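Side-chain contact in FAD-binding PCMH-type domain-containing protein (Gibberella zeae, PDB 6YJO), which carries a covalently bound FAD and probably oxidises oligosaccharides as an oxygen-dependent flavoprotein oxidoreductase: residues A[436-439]-A[440-443]. Numbering follows the deposited sequence.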
ATOM      1  N   THR A 436     -12.003   2.377  18.653  1.00 58.80           N
ATOM      2  CA  THR A 436     -13.325   2.997  18.610  1.00 61.30           C
ATOM      3  C   THR A 436     -13.310   4.307  17.832  1.00 60.76           C
ATOM      4  O   THR A 436     -14.225   4.578  17.045  1.00 61.60           O
ATOM      5  CB  THR A 436     -13.841   3.248  20.028  1.00 65.77           C
ATOM      6  OG1 THR A 436     -13.872   2.019  20.764  1.00 68.96           O
ATOM      7  CG2 THR A 436     -15.241   3.850  19.975  1.00 67.60           C
ATOM      8  N   VAL A 437     -12.290   5.141  18.044  1.00 59.39           N
ATOM      9  CA  VAL A 437     -12.316   6.491  17.489  1.00 58.30           C
ATOM     10  C   VAL A 437     -12.159   6.454  15.973  1.00 55.03           C
ATOM     11  O   VAL A 437     -12.852   7.181  15.252  1.00 54.06           O
ATOM     12  CB  VAL A 437     -11.237   7.357  18.165  1.00 58.63           C
ATOM     13  CG1 VAL A 437      -9.831   6.867  17.805  1.00 57.15           C
ATOM     14  CG2 VAL A 437     -11.428   8.821  17.805  1.00 57.36           C
ATOM     15  N   LEU A 438     -11.260   5.609  15.461  1.00 54.04           N
ATOM     16  CA  LEU A 438     -11.099   5.516  14.012  1.00 54.06           C
ATOM     17  C   LEU A 438     -12.332   4.904  13.355  1.00 57.46           C
ATOM     18  O   LEU A 438     -12.736   5.331  12.266  1.00 57.57           O
ATOM     19  CB  LEU A 438      -9.847   4.707  13.660  1.00 51.59           C
ATOM     20  CG  LEU A 438      -8.474   5.347  13.912  1.00 49.28           C
ATOM     21  CD1 LEU A 438      -7.404   4.638  13.092  1.00 46.67           C
ATOM     22  CD2 LEU A 438      -8.470   6.842  13.612  1.00 48.93           C
ATOM     23  N   LYS A 439     -12.943   3.904  13.994  1.00 59.95           N
ATOM     24  CA  LYS A 439     -14.162   3.319  13.442  1.00 62.17           C
ATOM     25  C   LYS A 439     -15.312   4.318  13.473  1.00 63.66           C
ATOM     26  O   LYS A 439     -16.108   4.387  12.530  1.00 63.92           O
ATOM     27  CB  LYS A 439     -14.532   2.050  14.211  1.00 62.80           C
ATOM     28  CG  LYS A 439     -15.740   1.299  13.647  1.00 62.94           C
ATOM     29  CD  LYS A 439     -15.910  -0.061  14.320  1.00 64.53           C
ATOM     30  CE  LYS A 439     -17.183  -0.772  13.877  1.00 66.22           C
ATOM     31  NZ  LYS A 439     -18.259  -0.705  14.909  1.00 69.71           N
ATOM     32  N   ARG A 440     -15.420   5.096  14.553  1.00 64.69           N
ATOM     33  CA  ARG A 440     -16.448   6.130  14.620  1.00 65.96           C
ATOM     34  C   ARG A 440     -16.277   7.145  13.496  1.00 66.43           C
ATOM     35  O   ARG A 440     -17.266   7.614  12.919  1.00 69.34           O
ATOM     36  CB  ARG A 440     -16.408   6.810  15.991  1.00 67.12           C
ATOM     37  CG  ARG A 440     -17.197   8.106  16.080  1.00 70.09           C
ATOM     38  CD  ARG A 440     -17.374   8.559  17.526  1.00 75.24           C
ATOM     39  NE  ARG A 440     -16.143   8.420  18.304  1.00 77.83           N
ATOM     40  CZ  ARG A 440     -16.027   7.746  19.448  1.00 81.31           C
ATOM     41  NH1 ARG A 440     -17.072   7.138  19.998  1.00 84.79           N
ATOM     42  NH2 ARG A 440     -14.850   7.691  20.056  1.00 82.15           N
ATOM     43  N   PHE A 441     -15.033   7.499  13.168  1.00 63.83           N
ATOM     44  CA  PHE A 441     -14.797   8.379  12.029  1.00 62.24           C
ATOM     45  C   PHE A 441     -15.196   7.698  10.725  1.00 61.72           C
ATOM     46  O   PHE A 441     -15.935   8.268   9.913  1.00 62.59           O
ATOM     47  CB  PHE A 441     -13.324   8.796  11.972  1.00 59.77           C
ATOM     48  CG  PHE A 441     -12.884   9.683  13.105  1.00 59.51           C
ATOM     49  CD1 PHE A 441     -13.804  10.380  13.874  1.00 60.55           C
ATOM     50  CD2 PHE A 441     -11.536   9.828  13.391  1.00 58.03           C
ATOM     51  CE1 PHE A 441     -13.386  11.197  14.908  1.00 59.75           C
ATOM     52  CE2 PHE A 441     -11.116  10.641  14.421  1.00 57.92           C
ATOM     53  CZ  PHE A 441     -12.042  11.326  15.182  1.00 58.71           C
ATOM     54  N   ARG A 442     -14.707   6.476  10.507  1.00 59.29           N
ATOM     55  CA  ARG A 442     -14.989   5.770   9.261  1.00 58.21           C
ATOM     56  C   ARG A 442     -16.489   5.572   9.059  1.00 57.91           C
ATOM     57  O   ARG A 442     -17.007   5.791   7.957  1.00 56.59           O
ATOM     58  CB  ARG A 442     -14.245   4.430   9.250  1.00 59.44           C
ATOM     59  CG  ARG A 442     -14.819   3.376   8.314  1.00 60.89           C
ATOM     60  CD  ARG A 442     -13.842   2.220   8.101  1.00 61.01           C
ATOM     61  NE  ARG A 442     -14.419   0.927   8.469  1.00 63.99           N
ATOM     62  CZ  ARG A 442     -14.213   0.303   9.628  1.00 65.34           C
ATOM     63  NH1 ARG A 442     -13.433   0.836  10.563  1.00 66.18           N
ATOM     64  NH2 ARG A 442     -14.791  -0.870   9.854  1.00 65.38           N
ATOM     65  N   ASP A 443     -17.207   5.174  10.109  1.00 59.10           N
ATOM     66  CA  ASP A 443     -18.640   4.930   9.965  1.00 62.50           C
ATOM     67  C   ASP A 443     -19.400   6.216   9.664  1.00 64.65           C
ATOM     68  O   ASP A 443     -20.364   6.204   8.891  1.00 67.85           O
ATOM     69  CB  ASP A 443     -19.192   4.275  11.229  1.00 64.94           C
ATOM     70  CG  ASP A 443     -18.623   2.893  11.460  1.00 64.26           C
ATOM     71  OD1 ASP A 443     -18.191   2.259  10.475  1.00 63.09           O
ATOM     72  OD2 ASP A 443     -18.608   2.441  12.623  1.00 64.94           O
TER
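Val437 and Phe441, with Lys439 and Asp443, form i to i+4 side-chain pairs on one amphipathic alpha-helix, 431-446, which lies against the seven-stranded antiparallel sheet of this FAD-linked oxidoreductase. Four successive i+4 backbone hydrogen bonds, from Arg440 N to Thr436 O (2.8 Å) through Asp443 N to Lys439 O, hold the turns. On the buried side, Val437 and Phe441 run side by side, and Val437 CG2 meets the far end of the ring at CZ, 3.7 Å away. Val437 O sits over one face of that ring, towards its rim, 3.3 Å from Phe441 CG. Leu438 CD2 approaches the ring obliquely, and Trp380 makes an edge-to-face contact with it; helix 357-371 and Phe421 of strand 417-423 pack alongside. The buried Arg442 pairs through NH1 with Asp462 OD2 in a salt bridge, and the same NH1 lies 3.9 Å from Lys439 CG. On the exposed side, Thr436 CG2 lies 3.8 Å from Arg440 NH1, while Thr436 OG1 is hydrogen-bonded to Asn432 O. Lys439 CG, anti to the backbone N (chi1 -176°), lays its chain across the Asp443 carboxylate: NZ makes a long salt bridge to OD2 at 3.9 Å, whereas Lys439 CG lies closer to Asp443 OD2, at 3.3 Å.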